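PDB 6IMP: RTX toxin RtxA from Vibrio vulnificus MO6-24/O, which is a toxin whose alpha/beta hydrolase effector domain, the part described here, probably acts as a hydrolase during virulence. Local coordinates for residues P206-T211 / V233-V239. Numbering follows the deposited sequence.
Sequences PMPSMT and VNGQFSV
Phe-237 is approached by two methionines of 206-211, and how each thioether side chain is folded decides what it offers the ring. Met-210 runs beside the phenyl group, pointing the same way; bends at chi2 (71°) and chi3 (72°) bring its methyl back to the aromatic carbons, with CE 3.5 Å from Phe-237 CD2. Met-207 instead stays extended until chi3 and slants across, making an oblique Met-aromatic contact in which SD lies 5.0 Å from the centroid of the Phe-237 ring. Pro-182 of helix 180-192 and Tyr-41 of helix 31-41 add to the surroundings of the ring.

Both segments lead into helices: in this alpha/beta hydrolase fold, 206-211 follows strand 200-204 and runs from loop into the first turn of helix 210-216, while 233-239 links helices 224-232 and 239-243. The backbone of Met-207 is also hydrogen-bonded to the backbone of Ser-178, the central residue of a GxSxG sequence resembling a nucleophile elbow.

Two backbone bonds tie the segments together. Met-210 N donates to Gln-236 O (3.2 Å) and Val-239 N to Pro-208 O (2.9 Å), both nearly straight. The same Pro-208 oxygen receives a CA-H...O contact from Ser-238.

Farther along, Thr-211 divides its branches: CG2 packs against the type II turn beginning at Val-233, 3.6 Å from Val-233 CG1, while OG1 shares a hydrogen bond with Ser-209 OG. That serine, the N-cap of helix 210-216, also bonds through OG to Lys-212 N.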
loop_
_atom_site.group_PDB
_atom_site.type_symbol
_atom_site.label_atom_id
_atom_site.label_comp_id
_atom_site.label_asym_id
_atom_site.label_seq_id
_atom_site.Cartn_x
_atom_site.Cartn_y
_atom_site.Cartn_z
ATOM N N PRO A 206 0.987 9.450 1.541
ATOM C CA PRO A 206 0.842 8.583 2.690
ATOM C C PRO A 206 -0.233 8.990 3.676
ATOM O O PRO A 206 -0.606 10.163 3.762
ATOM C CB PRO A 206 2.193 8.724 3.384
ATOM C CG PRO A 206 2.587 10.107 3.065
ATOM C CD PRO A 206 2.259 10.179 1.613
ATOM N N MET A 207 -0.644 8.005 4.471
ATOM C CA MET A 207 -1.313 8.228 5.748
ATOM C C MET A 207 -0.197 8.299 6.764
ATOM O O MET A 207 0.506 7.314 6.952
ATOM C CB MET A 207 -2.200 7.029 6.065
ATOM C CG MET A 207 -2.569 6.879 7.525
ATOM S SD MET A 207 -3.465 5.351 7.814
ATOM C CE MET A 207 -5.026 5.694 7.010
ATOM N N PRO A 208 0.007 9.463 7.405
ATOM C CA PRO A 208 1.169 9.506 8.280
ATOM C C PRO A 208 0.915 8.778 9.561
ATOM O O PRO A 208 1.844 8.319 10.210
ATOM C CB PRO A 208 1.319 10.984 8.566
ATOM C CG PRO A 208 -0.091 11.471 8.600
ATOM C CD PRO A 208 -0.766 10.723 7.474
ATOM N N SER A 209 -0.359 8.708 9.917
ATOM C CA SER A 209 -0.845 8.020 11.090
ATOM C C SER A 209 -2.346 7.926 10.864
ATOM O O SER A 209 -2.934 8.770 10.200
ATOM C CB SER A 209 -0.517 8.811 12.369
ATOM O OG SER A 209 -1.484 9.818 12.630
ATOM N N MET A 210 -2.967 6.906 11.397
ATOM C CA MET A 210 -4.407 6.795 11.281
ATOM C C MET A 210 -5.142 7.927 11.990
ATOM O O MET A 210 -6.203 8.361 11.541
ATOM C CB MET A 210 -4.848 5.470 11.852
ATOM C CG MET A 210 -6.350 5.298 11.895
ATOM S SD MET A 210 -6.999 5.083 10.248
ATOM C CE MET A 210 -6.403 3.431 9.911
ATOM N N THR A 211 -4.589 8.389 13.107
ATOM C CA THR A 211 -5.249 9.418 13.922
ATOM C C THR A 211 -5.338 10.704 13.089
ATOM O O THR A 211 -6.410 11.299 12.925
ATOM C CB THR A 211 -4.479 9.676 15.241
ATOM O OG1 THR A 211 -3.245 10.353 14.969
ATOM C CG2 THR A 211 -4.171 8.360 15.963
ATOM N N VAL A 233 -6.504 5.445 19.061
ATOM C CA VAL A 233 -5.903 4.698 17.970
ATOM C C VAL A 233 -4.501 5.233 17.603
ATOM O O VAL A 233 -3.900 4.812 16.606
ATOM C CB VAL A 233 -6.897 4.666 16.772
ATOM C CG1 VAL A 233 -6.814 5.909 15.899
ATOM C CG2 VAL A 233 -6.734 3.400 15.968
ATOM N N ASN A 234 -3.976 6.120 18.454
ATOM C CA ASN A 234 -2.563 6.527 18.435
ATOM C C ASN A 234 -1.619 5.336 18.284
ATOM O O ASN A 234 -1.858 4.277 18.852
ATOM C CB ASN A 234 -2.212 7.276 19.735
ATOM C CG ASN A 234 -2.287 8.792 19.585
ATOM O OD1 ASN A 234 -3.348 9.351 19.293
ATOM N ND2 ASN A 234 -1.159 9.466 19.810
ATOM N N GLY A 235 -0.548 5.522 17.516
ATOM C CA GLY A 235 0.458 4.467 17.298
ATOM C C GLY A 235 0.100 3.427 16.240
ATOM O O GLY A 235 0.878 2.502 15.982
ATOM N N GLN A 236 -1.079 3.565 15.638
ATOM C CA GLN A 236 -1.493 2.694 14.548
ATOM C C GLN A 236 -1.186 3.323 13.184
ATOM O O GLN A 236 -1.576 4.473 12.896
ATOM C CB GLN A 236 -2.981 2.362 14.660
ATOM C CG GLN A 236 -3.352 1.722 15.987
ATOM C CD GLN A 236 -4.487 0.713 15.881
ATOM O OE1 GLN A 236 -5.433 0.759 16.663
ATOM N NE2 GLN A 236 -4.373 -0.232 14.944
ATOM N N PHE A 237 -0.482 2.558 12.349
ATOM C CA PHE A 237 -0.091 3.001 11.011
ATOM C C PHE A 237 0.659 4.339 11.042
ATOM O O PHE A 237 0.439 5.197 10.182
ATOM C CB PHE A 237 -1.318 3.139 10.094
ATOM C CG PHE A 237 -2.150 1.894 9.966
ATOM C CD1 PHE A 237 -1.758 0.859 9.125
ATOM C CD2 PHE A 237 -3.374 1.797 10.612
ATOM C CE1 PHE A 237 -2.545 -0.272 8.977
ATOM C CE2 PHE A 237 -4.170 0.672 10.465
ATOM C CZ PHE A 237 -3.761 -0.360 9.636
ATOM N N SER A 238 1.537 4.517 12.030
ATOM C CA SER A 238 2.436 5.672 12.047
ATOM C C SER A 238 3.643 5.392 11.147
ATOM O O SER A 238 4.359 4.407 11.351
ATOM C CB SER A 238 2.898 5.987 13.471
ATOM O OG SER A 238 4.010 6.873 13.467
ATOM N N VAL A 239 3.847 6.252 10.143
ATOM C CA VAL A 239 4.992 6.122 9.216
ATOM C C VAL A 239 6.312 6.209 9.982
ATOM O O VAL A 239 7.211 5.389 9.790
ATOM C CB VAL A 239 4.982 7.235 8.137
ATOM C CG1 VAL A 239 6.261 7.206 7.308
ATOM C CG2 VAL A 239 3.773 7.096 7.230
#